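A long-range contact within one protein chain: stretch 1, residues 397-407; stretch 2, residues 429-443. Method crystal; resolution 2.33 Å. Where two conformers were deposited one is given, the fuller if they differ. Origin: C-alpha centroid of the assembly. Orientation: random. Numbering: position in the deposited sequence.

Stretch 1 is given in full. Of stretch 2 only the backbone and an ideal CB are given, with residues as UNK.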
# COMPACT_ATOMS: atom_id res chain seq x y z
N PRO A 397 14.22 1.37 25.43
CA PRO A 397 14.34 0.16 26.25
C PRO A 397 13.28 -0.88 25.87
O PRO A 397 12.13 -0.53 25.60
CB PRO A 397 14.12 0.68 27.68
CG PRO A 397 14.49 2.13 27.62
CD PRO A 397 14.11 2.59 26.25
N PRO A 398 13.68 -2.16 25.85
CA PRO A 398 12.80 -3.29 25.55
C PRO A 398 11.49 -3.22 26.33
O PRO A 398 11.48 -3.25 27.57
CB PRO A 398 13.64 -4.49 25.99
CG PRO A 398 15.04 -4.05 25.82
CD PRO A 398 15.06 -2.59 26.16
N GLY A 399 10.38 -3.11 25.61
CA GLY A 399 9.07 -3.03 26.23
C GLY A 399 8.48 -1.63 26.24
O GLY A 399 7.29 -1.47 26.50
N ALA A 400 9.30 -0.63 25.97
CA ALA A 400 8.85 0.75 25.90
C ALA A 400 8.27 1.08 24.51
O ALA A 400 8.58 0.40 23.53
CB ALA A 400 9.99 1.70 26.24
N GLU A 401 7.44 2.12 24.45
CA GLU A 401 6.85 2.62 23.22
C GLU A 401 7.78 3.56 22.46
O GLU A 401 8.43 4.41 23.06
CB GLU A 401 5.55 3.38 23.50
CG GLU A 401 4.41 2.59 24.09
CD GLU A 401 3.17 3.48 24.23
OE1 GLU A 401 3.22 4.63 23.74
OE2 GLU A 401 2.16 3.04 24.81
N GLY A 402 7.80 3.43 21.13
CA GLY A 402 8.54 4.37 20.31
C GLY A 402 8.01 4.43 18.89
O GLY A 402 6.95 3.89 18.59
N GLU A 403 8.73 5.09 18.00
CA GLU A 403 8.34 5.04 16.62
C GLU A 403 8.97 3.83 15.93
O GLU A 403 10.16 3.55 16.09
CB GLU A 403 8.72 6.32 15.88
CG GLU A 403 8.33 6.29 14.41
CD GLU A 403 8.60 7.59 13.69
OE1 GLU A 403 9.35 8.44 14.24
OE2 GLU A 403 8.06 7.76 12.57
N LEU A 404 8.15 3.11 15.18
CA LEU A 404 8.62 1.96 14.41
C LEU A 404 9.36 2.38 13.12
O LEU A 404 8.85 3.16 12.32
CB LEU A 404 7.43 1.07 14.07
CG LEU A 404 7.73 -0.10 13.14
CD1 LEU A 404 8.68 -1.09 13.82
CD2 LEU A 404 6.43 -0.77 12.70
N LEU A 405 10.58 1.88 12.96
CA LEU A 405 11.37 2.04 11.75
C LEU A 405 11.65 0.64 11.19
O LEU A 405 11.85 -0.30 11.96
CB LEU A 405 12.68 2.76 12.03
CG LEU A 405 12.80 4.27 12.18
CD1 LEU A 405 11.81 4.87 13.19
CD2 LEU A 405 14.24 4.61 12.57
N VAL A 406 11.67 0.50 9.87
CA VAL A 406 11.80 -0.83 9.28
C VAL A 406 12.64 -0.85 8.02
O VAL A 406 12.65 0.11 7.23
CB VAL A 406 10.42 -1.44 8.96
CG1 VAL A 406 9.63 -0.54 7.97
CG2 VAL A 406 10.57 -2.84 8.42
N ARG A 407 13.35 -1.96 7.84
CA ARG A 407 14.12 -2.25 6.64
C ARG A 407 14.14 -3.76 6.48
O ARG A 407 14.25 -4.49 7.46
CB ARG A 407 15.52 -1.68 6.76
CG ARG A 407 16.30 -1.65 5.48
CD ARG A 407 17.70 -1.12 5.74
NE ARG A 407 18.49 -2.03 6.56
CZ ARG A 407 19.68 -1.71 7.07
NH1 ARG A 407 20.19 -0.51 6.85
NH2 ARG A 407 20.35 -2.58 7.82
N UNK A 429 20.34 5.54 7.22
CA UNK A 429 20.70 4.13 7.00
C UNK A 429 19.80 3.46 5.98
O UNK A 429 20.15 2.41 5.45
CB UNK A 429 20.64 3.36 8.32
N UNK A 430 18.64 4.06 5.74
CA UNK A 430 17.68 3.49 4.81
C UNK A 430 16.55 2.72 5.47
O UNK A 430 15.95 1.86 4.83
CB UNK A 430 18.41 2.57 3.83
N UNK A 431 16.26 3.03 6.73
CA UNK A 431 15.06 2.52 7.39
C UNK A 431 13.86 3.41 7.04
O UNK A 431 13.98 4.64 7.05
CB UNK A 431 15.26 2.46 8.91
N UNK A 432 12.73 2.80 6.72
CA UNK A 432 11.50 3.55 6.53
C UNK A 432 10.90 3.95 7.88
O UNK A 432 10.79 3.10 8.76
CB UNK A 432 10.50 2.73 5.72
N UNK A 433 10.54 5.22 8.06
CA UNK A 433 9.85 5.67 9.28
C UNK A 433 8.32 5.58 9.15
O UNK A 433 7.70 6.34 8.41
CB UNK A 433 10.25 7.11 9.60
N UNK A 434 7.72 4.66 9.89
CA UNK A 434 6.32 4.29 9.71
C UNK A 434 5.32 5.30 10.25
O UNK A 434 4.18 5.38 9.79
CB UNK A 434 6.07 2.94 10.38
N UNK A 435 5.74 6.05 11.27
CA UNK A 435 4.85 6.98 11.92
C UNK A 435 3.96 6.27 12.92
O UNK A 435 3.11 6.90 13.56
CB UNK A 435 4.00 7.72 10.88
N UNK A 436 4.15 4.96 13.06
CA UNK A 436 3.38 4.16 14.03
C UNK A 436 4.06 4.11 15.40
O UNK A 436 5.27 3.92 15.48
CB UNK A 436 3.19 2.74 13.50
N UNK A 437 3.28 4.27 16.46
CA UNK A 437 3.78 4.12 17.82
C UNK A 437 3.52 2.69 18.23
O UNK A 437 2.38 2.23 18.17
CB UNK A 437 3.12 5.11 18.79
N UNK A 438 4.57 1.96 18.61
CA UNK A 438 4.45 0.54 18.96
C UNK A 438 5.34 0.18 20.15
O UNK A 438 6.25 0.91 20.51
CB UNK A 438 4.81 -0.33 17.76
N UNK A 439 5.07 -0.97 20.76
CA UNK A 439 6.03 -1.54 21.69
C UNK A 439 6.14 -3.02 21.38
O UNK A 439 5.18 -3.63 20.90
CB UNK A 439 5.62 -1.30 23.14
N UNK A 440 7.34 -3.56 21.58
CA UNK A 440 7.57 -5.00 21.47
C UNK A 440 7.76 -5.52 22.88
O UNK A 440 8.69 -5.11 23.58
CB UNK A 440 8.77 -5.32 20.58
N UNK A 441 6.86 -6.40 23.32
CA UNK A 441 6.95 -6.96 24.66
C UNK A 441 8.28 -7.71 24.83
O UNK A 441 8.67 -8.52 23.97
CB UNK A 441 5.77 -7.89 24.93
N UNK A 442 8.97 -7.44 25.94
CA UNK A 442 10.28 -8.06 26.19
C UNK A 442 10.18 -9.27 27.13
O UNK A 442 11.12 -10.04 27.24
CB UNK A 442 11.24 -7.03 26.78
N UNK A 443 9.03 -9.41 27.79
CA UNK A 443 8.85 -10.41 28.84
C UNK A 443 7.38 -10.88 28.85
O UNK A 443 6.52 -10.26 28.22
CB UNK A 443 9.25 -9.84 30.20

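At position 429 CA-to-CB points toward stretch 1, and the ideal CB lies 4.2 Å from Arg 407 NH1. Acidic or small polar residues suit; it is Asp 429, whose backbone O takes a weak hydrogen bond from Arg 407 NH1 (3.2 Å). Position 430 has phi/psi 100/23, where a CB would jam against the preceding carbonyl: Gly 430.

At 431 CB points sideways, between Leu 405 CB and Arg 407 CB, so a large apolar or aromatic group fits. Phe 431 lays its ring face under Arg 407 CB, 3.9 Å from the ring centroid.

Position 432 pairs with Val 406 through both backbone hydrogen bonds, its CB on the valine's sheet face; beta-branched or aromatic residues would do. Tyr 432 meets Val 406 CG1 with its ring edge, at CD2 (3.9 Å).

At 433 the ideal CB has Glu 403 OE2 3.7 Å away and Leu 405 CD1 4.5 Å away, inviting an apolar stem with a positive end. Arg 433 packs CG on Leu 405 CG (3.7 Å), but its NE stays 4.4 Å from Glu 403 OE2, beyond a salt bridge.

At 434 the ideal CB points toward Leu 404 O, 3.4 Å off, favouring a small donor. Ser 434 OG donates to Leu 404 O at 2.5 Å, alongside its own backbone N. Position 435, at phi/psi 81/1, again calls for glycine; Gly 435 N gives Glu 403 OE2 a weak hydrogen bond (3.2 Å). The register shifts by two here, a beta bulge.

Position 436 points sideways and tolerates many residues; Asp 436 O accepts from Leu 404 N (3.0 Å). At 437 Glu 401 OE1 is 5.0 Å from the ideal CB, so a basic or polar chain suits. Arg 437 brings CD to 3.1 Å from that OE1.

At 438, paired with Gly 402, the ideal CB faces Leu 404 CB: a compact apolar residue, Val 438, whose CG2 touches that CB (3.9 Å).

At 439 CB points toward stretch 1, 3.4 Å from Ala 400 O, so a small residue or a long flexible one suits; the end of Arg 439 leads away. At 440 the ideal CB has nothing of stretch 1 nearby, so almost any residue would do; Arg 440 N donates to a water shared with Gly 399 N and Ala 400 O. At 442 a small apolar group suits Pro 398: Ala 442 CB sits 3.6 Å from Pro 398 CB. Position 441 points away and 443 is out of reach, so stretch 1 restricts neither; they are Phe 441 and Asp 443.

Stretch 2 (429-443) DGFYRSGDRVRRFAD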
# COMPACT_ATOMS: atom_id res chain seq x y z
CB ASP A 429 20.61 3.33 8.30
CG ASP A 429 21.69 3.69 9.28
OD1 ASP A 429 22.73 4.24 8.85
OD2 ASP A 429 21.49 3.43 10.48
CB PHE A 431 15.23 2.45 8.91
CG PHE A 431 16.08 1.28 9.38
CD1 PHE A 431 17.46 1.33 9.30
CD2 PHE A 431 15.49 0.15 9.93
CE1 PHE A 431 18.22 0.26 9.74
CE2 PHE A 431 16.25 -0.92 10.37
CZ PHE A 431 17.62 -0.85 10.27
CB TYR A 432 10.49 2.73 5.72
CG TYR A 432 9.11 3.34 5.73
CD1 TYR A 432 8.88 4.60 5.18
CD2 TYR A 432 8.04 2.65 6.28
CE1 TYR A 432 7.62 5.16 5.20
CE2 TYR A 432 6.76 3.21 6.29
CZ TYR A 432 6.56 4.47 5.76
OH TYR A 432 5.30 5.04 5.78
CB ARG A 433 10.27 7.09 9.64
CG ARG A 433 11.68 7.21 10.22
CD ARG A 433 11.80 8.44 11.13
NE ARG A 433 11.36 9.66 10.44
CZ ARG A 433 12.09 10.33 9.57
NH1 ARG A 433 13.32 9.91 9.28
NH2 ARG A 433 11.61 11.41 8.98
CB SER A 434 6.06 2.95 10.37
OG SER A 434 6.37 3.03 11.76
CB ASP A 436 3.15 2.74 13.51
CG ASP A 436 2.28 2.69 12.27
OD1 ASP A 436 1.24 3.37 12.24
OD2 ASP A 436 2.65 1.99 11.30
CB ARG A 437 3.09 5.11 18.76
CG ARG A 437 3.83 5.39 20.07
CD ARG A 437 2.93 6.12 21.07
NE ARG A 437 2.19 7.26 20.49
CZ ARG A 437 0.92 7.54 20.76
NH1 ARG A 437 0.24 6.75 21.60
NH2 ARG A 437 0.32 8.59 20.20
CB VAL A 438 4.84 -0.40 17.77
CG1 VAL A 438 4.06 -0.07 16.49
CG2 VAL A 438 6.34 -0.33 17.49
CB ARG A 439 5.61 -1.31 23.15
CG ARG A 439 4.29 -1.91 23.52
CD ARG A 439 3.85 -1.42 24.87
NE ARG A 439 2.60 -2.05 25.29
CZ ARG A 439 2.13 -2.02 26.53
NH1 ARG A 439 2.81 -1.38 27.48
NH2 ARG A 439 0.99 -2.63 26.83
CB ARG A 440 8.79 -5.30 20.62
CG ARG A 440 9.19 -6.78 20.63
CD ARG A 440 10.29 -7.07 19.60
NE ARG A 440 11.26 -5.97 19.54
CZ ARG A 440 12.14 -5.80 18.56
NH1 ARG A 440 12.19 -6.65 17.55
NH2 ARG A 440 12.98 -4.76 18.60
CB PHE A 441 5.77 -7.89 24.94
CG PHE A 441 4.42 -7.22 24.84
CD1 PHE A 441 3.93 -6.48 25.90
CD2 PHE A 441 3.65 -7.34 23.69
CE1 PHE A 441 2.69 -5.86 25.82
CE2 PHE A 441 2.41 -6.72 23.60
CZ PHE A 441 1.93 -5.98 24.66
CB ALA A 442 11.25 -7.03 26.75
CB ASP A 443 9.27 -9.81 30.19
CG ASP A 443 9.16 -10.79 31.35
OD1 ASP A 443 9.08 -12.02 31.11
OD2 ASP A 443 9.17 -10.33 32.52
O HOH W 1 9.29 -2.07 22.91
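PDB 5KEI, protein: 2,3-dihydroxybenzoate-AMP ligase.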